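Local coordinates for phosphoinositide 3-kinase adapter protein 1 (Homo sapiens, PDB 5FOR) that links B-cell receptor and Toll-like receptor signalling to phosphoinositide 3-kinase as an adapter, here represented by its TIR domain, at residues 12-17 against 69-74. Numbering follows the deposited sequence.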
loop_
_atom_site.group_PDB
_atom_site.type_symbol
_atom_site.label_atom_id
_atom_site.label_comp_id
_atom_site.label_asym_id
_atom_site.label_seq_id
_atom_site.Cartn_x
_atom_site.Cartn_y
_atom_site.Cartn_z
ATOM N N VAL A 12 -3.353 -1.109 -1.069
ATOM C CA VAL A 12 -4.228 -0.484 -0.075
ATOM C C VAL A 12 -4.411 1.005 -0.386
ATOM O O VAL A 12 -3.440 1.746 -0.499
ATOM C CB VAL A 12 -3.652 -0.673 1.333
ATOM C CG1 VAL A 12 -4.623 -0.179 2.378
ATOM C CG2 VAL A 12 -3.313 -2.130 1.544
ATOM N N TYR A 13 -5.646 1.448 -0.548
ATOM C CA TYR A 13 -5.886 2.831 -0.946
ATOM C C TYR A 13 -7.229 3.342 -0.426
ATOM O O TYR A 13 -8.062 2.588 0.049
ATOM C CB TYR A 13 -5.833 2.966 -2.475
ATOM C CG TYR A 13 -7.037 2.360 -3.152
ATOM C CD1 TYR A 13 -7.255 0.980 -3.127
ATOM C CD2 TYR A 13 -7.970 3.160 -3.784
ATOM C CE1 TYR A 13 -8.368 0.413 -3.729
ATOM C CE2 TYR A 13 -9.080 2.615 -4.384
ATOM C CZ TYR A 13 -9.276 1.230 -4.358
ATOM O OH TYR A 13 -10.381 0.684 -4.962
ATOM N N SER A 14 -7.426 4.645 -0.513
ATOM C CA SER A 14 -8.716 5.221 -0.213
ATOM C C SER A 14 -9.320 5.782 -1.491
ATOM O O SER A 14 -8.601 6.028 -2.459
ATOM C CB SER A 14 -8.579 6.301 0.871
ATOM O OG SER A 14 -8.407 5.688 2.133
ATOM N N PRO A 15 -10.645 5.983 -1.497
ATOM C CA PRO A 15 -11.301 6.445 -2.731
ATOM C C PRO A 15 -10.720 7.706 -3.368
ATOM O O PRO A 15 -10.817 7.818 -4.585
ATOM C CB PRO A 15 -12.761 6.663 -2.294
ATOM C CG PRO A 15 -12.947 5.745 -1.039
ATOM C CD PRO A 15 -11.596 5.714 -0.390
ATOM N N ASP A 16 -10.094 8.609 -2.620
ATOM C CA ASP A 16 -9.515 9.792 -3.275
ATOM C C ASP A 16 -8.295 9.478 -4.163
ATOM O O ASP A 16 -7.891 10.322 -4.958
ATOM C CB ASP A 16 -9.148 10.872 -2.244
ATOM C CG ASP A 16 -8.142 10.388 -1.193
ATOM O OD1 ASP A 16 -7.865 9.165 -1.143
ATOM O OD2 ASP A 16 -7.655 11.235 -0.397
ATOM N N ALA A 17 -7.736 8.274 -4.034
ATOM C CA ALA A 17 -6.592 7.831 -4.828
ATOM C C ALA A 17 -6.961 6.630 -5.736
ATOM O O ALA A 17 -6.091 5.880 -6.204
ATOM C CB ALA A 17 -5.410 7.469 -3.897
ATOM N N SER A 69 -2.625 8.729 0.502
ATOM C CA SER A 69 -3.462 9.910 0.267
ATOM C C SER A 69 -3.918 10.535 1.599
ATOM O O SER A 69 -3.793 9.908 2.650
ATOM C CB SER A 69 -4.687 9.525 -0.590
ATOM O OG SER A 69 -5.371 8.425 0.001
ATOM N N ALA A 70 -4.481 11.740 1.537
ATOM C CA ALA A 70 -5.044 12.421 2.711
ATOM C C ALA A 70 -6.122 11.611 3.401
ATOM O O ALA A 70 -6.136 11.505 4.616
ATOM C CB ALA A 70 -5.616 13.777 2.305
ATOM N N GLU A 71 -7.025 11.029 2.614
ATOM C CA GLU A 71 -8.114 10.228 3.168
ATOM C C GLU A 71 -7.585 8.952 3.800
ATOM O O GLU A 71 -8.158 8.446 4.751
ATOM C CB GLU A 71 -9.135 9.905 2.083
ATOM C CG GLU A 71 -10.410 9.269 2.587
ATOM C CD GLU A 71 -11.413 8.986 1.467
ATOM O OE1 GLU A 71 -11.229 9.524 0.350
ATOM O OE2 GLU A 71 -12.379 8.223 1.708
ATOM N N LEU A 72 -6.475 8.437 3.280
ATOM C CA LEU A 72 -5.937 7.229 3.826
ATOM C C LEU A 72 -5.272 7.513 5.182
ATOM O O LEU A 72 -5.499 6.758 6.124
ATOM C CB LEU A 72 -4.959 6.570 2.854
ATOM C CG LEU A 72 -4.480 5.236 3.452
ATOM C CD1 LEU A 72 -4.926 4.039 2.632
ATOM C CD2 LEU A 72 -2.967 5.214 3.670
ATOM N N VAL A 73 -4.481 8.584 5.310
ATOM C CA VAL A 73 -3.804 8.785 6.591
ATOM C C VAL A 73 -4.835 9.096 7.672
ATOM O O VAL A 73 -4.616 8.742 8.831
ATOM C CB VAL A 73 -2.659 9.867 6.574
ATOM C CG1 VAL A 73 -2.153 10.174 5.199
ATOM C CG2 VAL A 73 -2.993 11.103 7.397
ATOM N N GLN A 74 -5.980 9.670 7.310
ATOM C CA GLN A 74 -7.061 9.829 8.296
ATOM C C GLN A 74 -7.422 8.514 8.990
ATOM O O GLN A 74 -7.896 8.531 10.124
ATOM C CB GLN A 74 -8.317 10.414 7.664
ATOM C CG GLN A 74 -8.353 11.927 7.654
ATOM C CD GLN A 74 -9.385 12.462 6.684
ATOM O OE1 GLN A 74 -10.328 11.754 6.308
ATOM N NE2 GLN A 74 -9.209 13.714 6.261
HETATM O O HOH W 1 -5.189 6.167 -0.798
#
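Ser14 lies against Leu72, their CA atoms 5.3 Å apart, where the chain leaving strand 9-13 turns through Pro15 and Asp16 beside the first turn of helix 70-76. Asp16 carries the polar part of the contact. Its CG sits between the backbone N and the carbonyl carbon (chi1 59°), and the carboxylate faces the helix start: OD2 accepts from Glu71 N at 3.1 Å on its syn side, 28° out of the carboxylate plane. OD1 lies 2.8 Å from Ser69 OG, a hydrogen bond if the serine proton points that way. Ser69 is the N-cap, its OG accepting a weak bond from Leu72 N. The Glu71 side chain runs past that of Asp16 in the opposite direction. Extended beyond CG, it brings OE1 to Asp16 N in a weak bond of 3.3 Å and crosses Pro15 at about a right angle, with OE2 3.4 Å from Pro15 CD. The two carboxylates are close, with Asp16 OD1 3.7 Å from Glu71 OE1, a proximity that may raise the proton affinity of either. An alanine in place of Glu71 would probably leave Asp16 N without this acceptor and open a gap beside Pro15 CD and CG. Deeper in, Ser14 OG lies 3.4 Å from Leu72 CA and is hydrogen-bonded to Leu44 O. Leu72 CD1 lies 4.2 Å from Val12 CG1, and its side chain touches Val66. The contact thus lies at the C-terminal ends of 9-13 and 63-68, adjacent inner strands of the TIR domain's parallel sheet, with Pro15 touching Arg43 of strand 40-43.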